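Local coordinates for protein lysozyme (Penaeus vannamei, PDB 6UKC) that probably hydrolyses the beta-1,4 linkages of bacterial peptidoglycan and chitodextrins, as a C-type lysozyme of glycosyl hydrolase family 22, at residues Asp26-Glu37 with Tyr111-Cys121. Residues are numbered along the deposited sequence; the frame is centred on the assembly and turned at random.
Sequences DIKNWVCIAEFE and YSAWVAYNSKC
Cys32 and Cys121 join the two segments covalently: their SG atoms lie 2.1 Å apart with a disulfide torsion of -91°, tying helix 26-37 to segment 111-121, whose helix 115-121 crosses it at 102°. The one direct hydrogen bond runs from Ala116 N to Glu37 OE1 (3.0 Å, nearly straight), the donor standing above the carboxylate plane. Glu37 reaches it through a bend at chi2 (-77°), and OE1 takes a second backbone N-H, that of Val115, through a water; both lie in the first turn of helix 115-121, and the charge probably favours that helix end. Trp30, Tyr111 and Trp114 form an aromatic cluster. The edge of Tyr111 meets the Trp30 face in a T-shaped pair (ring centroids 4.9 Å apart), while Trp30 turns its CZ3 and CH2 edge onto the face of Trp114, offset toward the rim, with planes almost perpendicular. CH-pi contacts extend this cluster: Asn29 CB sits 3.9 Å from the Tyr111 ring centroid, its amide stacked roughly parallel while ND2 donates to Asp25 O, and Ile33 CG2 lies 3.8 Å from the centroid of the Trp114 five-membered ring. Farther along, Lys120 CB stands over one face of Phe36, 4.1 Å from the ring centroid. Within the C-type lysozyme fold, Trp30 also packs on helix 88-105 and Phe58, whose carbonyl accepts from Trp114 NE1, whereas Asn29 touches helix 126-134 and Ile27 helix 9-20.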
loop_
_atom_site.group_PDB
_atom_site.type_symbol
_atom_site.label_atom_id
_atom_site.label_comp_id
_atom_site.label_asym_id
_atom_site.label_seq_id
_atom_site.Cartn_x
_atom_site.Cartn_y
_atom_site.Cartn_z
ATOM N N ASP A 26 -8.760 -7.991 -2.986
ATOM C CA ASP A 26 -7.590 -7.101 -3.123
ATOM C C ASP A 26 -8.028 -5.726 -2.661
ATOM O O ASP A 26 -7.313 -5.143 -1.773
ATOM C CB ASP A 26 -7.040 -7.067 -4.551
ATOM C CG ASP A 26 -6.259 -8.309 -4.962
ATOM O OD1 ASP A 26 -6.323 -9.333 -4.219
ATOM O OD2 ASP A 26 -5.610 -8.240 -6.020
ATOM N N ILE A 27 -9.161 -5.240 -3.193
ATOM C CA ILE A 27 -9.570 -3.816 -2.983
ATOM C C ILE A 27 -9.785 -3.576 -1.477
ATOM O O ILE A 27 -9.115 -2.661 -0.910
ATOM C CB ILE A 27 -10.792 -3.416 -3.824
ATOM C CG1 ILE A 27 -10.427 -3.275 -5.309
ATOM C CG2 ILE A 27 -11.428 -2.135 -3.292
ATOM C CD1 ILE A 27 -11.619 -3.242 -6.234
ATOM N N LYS A 28 -10.618 -4.392 -0.816
ATOM C CA LYS A 28 -10.951 -4.118 0.616
ATOM C C LYS A 28 -9.649 -4.068 1.428
ATOM O O LYS A 28 -9.542 -3.216 2.348
ATOM C CB LYS A 28 -11.949 -5.138 1.170
ATOM C CG LYS A 28 -11.448 -6.568 1.294
ATOM C CD LYS A 28 -12.587 -7.532 1.505
ATOM C CE LYS A 28 -12.155 -8.883 2.029
ATOM N NZ LYS A 28 -13.340 -9.779 2.128
ATOM N N ASN A 29 -8.679 -4.917 1.076
ATOM C CA ASN A 29 -7.378 -4.976 1.786
ATOM C C ASN A 29 -6.560 -3.720 1.445
ATOM O O ASN A 29 -5.955 -3.156 2.379
ATOM C CB ASN A 29 -6.647 -6.292 1.523
ATOM C CG ASN A 29 -7.168 -7.419 2.394
ATOM O OD1 ASN A 29 -7.096 -7.327 3.608
ATOM N ND2 ASN A 29 -7.751 -8.450 1.798
ATOM N N TRP A 30 -6.490 -3.295 0.177
ATOM C CA TRP A 30 -5.604 -2.144 -0.155
ATOM C C TRP A 30 -6.223 -0.861 0.425
ATOM O O TRP A 30 -5.469 -0.028 0.999
ATOM C CB TRP A 30 -5.292 -2.045 -1.664
ATOM C CG TRP A 30 -4.387 -3.115 -2.199
ATOM C CD1 TRP A 30 -4.621 -3.881 -3.308
ATOM C CD2 TRP A 30 -3.084 -3.513 -1.708
ATOM N NE1 TRP A 30 -3.577 -4.747 -3.526
ATOM C CE2 TRP A 30 -2.619 -4.549 -2.561
ATOM C CE3 TRP A 30 -2.268 -3.118 -0.638
ATOM C CZ2 TRP A 30 -1.393 -5.184 -2.374
ATOM C CZ3 TRP A 30 -1.063 -3.759 -0.438
ATOM C CH2 TRP A 30 -0.626 -4.767 -1.304
ATOM N N VAL A 31 -7.544 -0.698 0.331
ATOM C CA VAL A 31 -8.229 0.510 0.893
ATOM C C VAL A 31 -7.911 0.633 2.399
ATOM O O VAL A 31 -7.513 1.757 2.887
ATOM C CB VAL A 31 -9.742 0.442 0.623
ATOM C CG1 VAL A 31 -10.515 1.495 1.396
ATOM C CG2 VAL A 31 -10.049 0.539 -0.872
ATOM N N CYS A 32 -8.096 -0.461 3.138
ATOM C CA CYS A 32 -7.885 -0.492 4.606
ATOM C C CYS A 32 -6.427 -0.103 4.912
ATOM O O CYS A 32 -6.209 0.783 5.823
ATOM C CB CYS A 32 -8.216 -1.851 5.201
ATOM S SG CYS A 32 -8.224 -1.808 7.009
ATOM N N ILE A 33 -5.477 -0.743 4.208
ATOM C CA ILE A 33 -4.020 -0.510 4.419
ATOM C C ILE A 33 -3.718 0.958 4.125
ATOM O O ILE A 33 -3.076 1.582 5.009
ATOM C CB ILE A 33 -3.142 -1.480 3.614
ATOM C CG1 ILE A 33 -3.279 -2.895 4.182
ATOM C CG2 ILE A 33 -1.686 -1.019 3.602
ATOM C CD1 ILE A 33 -2.794 -3.969 3.241
ATOM N N ALA A 34 -4.198 1.497 2.986
ATOM C CA ALA A 34 -3.973 2.915 2.604
ATOM C C ALA A 34 -4.557 3.859 3.659
ATOM O O ALA A 34 -3.907 4.893 3.966
ATOM C CB ALA A 34 -4.573 3.226 1.256
ATOM N N GLU A 35 -5.789 3.597 4.117
ATOM C CA GLU A 35 -6.413 4.495 5.117
ATOM C C GLU A 35 -5.418 4.668 6.270
ATOM O O GLU A 35 -5.043 5.823 6.585
ATOM C CB GLU A 35 -7.753 3.983 5.644
ATOM C CG GLU A 35 -8.488 5.076 6.399
ATOM C CD GLU A 35 -9.779 4.708 7.094
ATOM O OE1 GLU A 35 -9.982 5.253 8.160
ATOM O OE2 GLU A 35 -10.584 3.910 6.557
ATOM N N PHE A 36 -4.963 3.556 6.850
ATOM C CA PHE A 36 -4.276 3.571 8.171
ATOM C C PHE A 36 -2.775 3.757 7.990
ATOM O O PHE A 36 -2.169 4.145 8.981
ATOM C CB PHE A 36 -4.671 2.354 9.002
ATOM C CG PHE A 36 -6.143 2.380 9.319
ATOM C CD1 PHE A 36 -6.650 3.307 10.215
ATOM C CD2 PHE A 36 -7.027 1.518 8.683
ATOM C CE1 PHE A 36 -8.008 3.347 10.509
ATOM C CE2 PHE A 36 -8.391 1.570 8.959
ATOM C CZ PHE A 36 -8.882 2.488 9.868
ATOM N N GLU A 37 -2.220 3.578 6.782
ATOM C CA GLU A 37 -0.785 3.877 6.568
ATOM C C GLU A 37 -0.632 5.365 6.258
ATOM O O GLU A 37 0.349 5.923 6.744
ATOM C CB GLU A 37 -0.155 2.988 5.496
ATOM C CG GLU A 37 -0.029 1.546 5.910
ATOM C CD GLU A 37 1.113 1.249 6.856
ATOM O OE1 GLU A 37 1.235 0.093 7.297
ATOM O OE2 GLU A 37 1.883 2.172 7.109
ATOM N N TYR A 111 -0.101 -9.580 3.368
ATOM C CA TYR A 111 -0.324 -8.181 3.824
ATOM C C TYR A 111 0.320 -7.928 5.190
ATOM O O TYR A 111 0.345 -6.757 5.593
ATOM C CB TYR A 111 -1.810 -7.854 3.851
ATOM C CG TYR A 111 -2.492 -7.924 2.513
ATOM C CD1 TYR A 111 -2.297 -6.946 1.551
ATOM C CD2 TYR A 111 -3.405 -8.926 2.234
ATOM C CE1 TYR A 111 -2.953 -6.981 0.330
ATOM C CE2 TYR A 111 -4.065 -8.975 1.015
ATOM C CZ TYR A 111 -3.844 -7.999 0.058
ATOM O OH TYR A 111 -4.528 -8.044 -1.134
ATOM N N SER A 112 0.836 -8.963 5.861
ATOM C CA SER A 112 1.423 -8.862 7.223
ATOM C C SER A 112 2.725 -8.046 7.194
ATOM O O SER A 112 3.213 -7.715 8.275
ATOM C CB SER A 112 1.594 -10.214 7.867
ATOM O OG SER A 112 2.651 -10.950 7.279
ATOM N N ALA A 113 3.216 -7.650 6.009
ATOM C CA ALA A 113 4.373 -6.739 5.812
ATOM C C ALA A 113 4.022 -5.312 6.257
ATOM O O ALA A 113 4.962 -4.521 6.490
ATOM C CB ALA A 113 4.816 -6.750 4.372
ATOM N N TRP A 114 2.729 -4.999 6.400
ATOM C CA TRP A 114 2.234 -3.651 6.801
ATOM C C TRP A 114 1.815 -3.633 8.274
ATOM O O TRP A 114 0.941 -4.441 8.656
ATOM C CB TRP A 114 1.073 -3.225 5.904
ATOM C CG TRP A 114 1.518 -2.714 4.573
ATOM C CD1 TRP A 114 1.836 -1.422 4.266
ATOM C CD2 TRP A 114 1.695 -3.476 3.369
ATOM N NE1 TRP A 114 2.207 -1.334 2.955
ATOM C CE2 TRP A 114 2.109 -2.571 2.375
ATOM C CE3 TRP A 114 1.511 -4.817 3.021
ATOM C CZ2 TRP A 114 2.371 -2.974 1.068
ATOM C CZ3 TRP A 114 1.768 -5.211 1.731
ATOM C CH2 TRP A 114 2.187 -4.299 0.768
ATOM N N VAL A 115 2.377 -2.686 9.037
ATOM C CA VAL A 115 2.036 -2.438 10.465
ATOM C C VAL A 115 0.537 -2.120 10.541
ATOM O O VAL A 115 -0.134 -2.721 11.387
ATOM C CB VAL A 115 2.932 -1.345 11.078
ATOM C CG1 VAL A 115 2.635 -1.109 12.548
ATOM C CG2 VAL A 115 4.406 -1.682 10.917
ATOM N N ALA A 116 -0.003 -1.286 9.644
ATOM C CA ALA A 116 -1.443 -0.915 9.663
ATOM C C ALA A 116 -2.310 -2.160 9.440
ATOM O O ALA A 116 -3.418 -2.232 10.030
ATOM C CB ALA A 116 -1.760 0.157 8.640
ATOM N N TYR A 117 -1.847 -3.098 8.608
ATOM C CA TYR A 117 -2.623 -4.324 8.286
ATOM C C TYR A 117 -2.757 -5.154 9.565
ATOM O O TYR A 117 -3.870 -5.588 9.880
ATOM C CB TYR A 117 -2.027 -5.143 7.135
ATOM C CG TYR A 117 -2.755 -6.452 6.944
ATOM C CD1 TYR A 117 -3.966 -6.509 6.270
ATOM C CD2 TYR A 117 -2.279 -7.620 7.518
ATOM C CE1 TYR A 117 -4.664 -7.696 6.137
ATOM C CE2 TYR A 117 -2.958 -8.819 7.390
ATOM C CZ TYR A 117 -4.157 -8.856 6.697
ATOM O OH TYR A 117 -4.819 -10.036 6.564
ATOM N N ASN A 118 -1.652 -5.311 10.293
ATOM C CA ASN A 118 -1.548 -6.185 11.484
ATOM C C ASN A 118 -2.427 -5.604 12.601
ATOM O O ASN A 118 -3.046 -6.397 13.323
ATOM C CB ASN A 118 -0.081 -6.398 11.872
ATOM C CG ASN A 118 0.687 -7.194 10.837
ATOM O OD1 ASN A 118 0.113 -8.035 10.142
ATOM N ND2 ASN A 118 1.978 -6.941 10.719
ATOM N N SER A 119 -2.545 -4.272 12.711
ATOM C CA SER A 119 -3.267 -3.627 13.837
ATOM C C SER A 119 -4.720 -3.317 13.457
ATOM O O SER A 119 -5.565 -3.364 14.346
ATOM C CB SER A 119 -2.551 -2.397 14.292
ATOM O OG SER A 119 -2.223 -1.616 13.166
ATOM N N LYS A 120 -5.023 -2.991 12.199
ATOM C CA LYS A 120 -6.335 -2.366 11.872
ATOM C C LYS A 120 -7.170 -3.195 10.885
ATOM O O LYS A 120 -8.389 -2.934 10.800
ATOM C CB LYS A 120 -6.087 -0.961 11.327
ATOM C CG LYS A 120 -5.506 -0.007 12.354
ATOM C CD LYS A 120 -6.561 0.530 13.266
ATOM C CE LYS A 120 -6.020 0.968 14.607
ATOM N NZ LYS A 120 -4.839 1.838 14.425
ATOM N N CYS A 121 -6.568 -4.110 10.123
ATOM C CA CYS A 121 -7.244 -4.717 8.959
ATOM C C CYS A 121 -7.326 -6.245 9.076
ATOM O O CYS A 121 -8.313 -6.800 8.576
ATOM C CB CYS A 121 -6.539 -4.306 7.675
ATOM S SG CYS A 121 -6.326 -2.518 7.495
HETATM O O HOH W 1 3.823 -0.567 7.441
#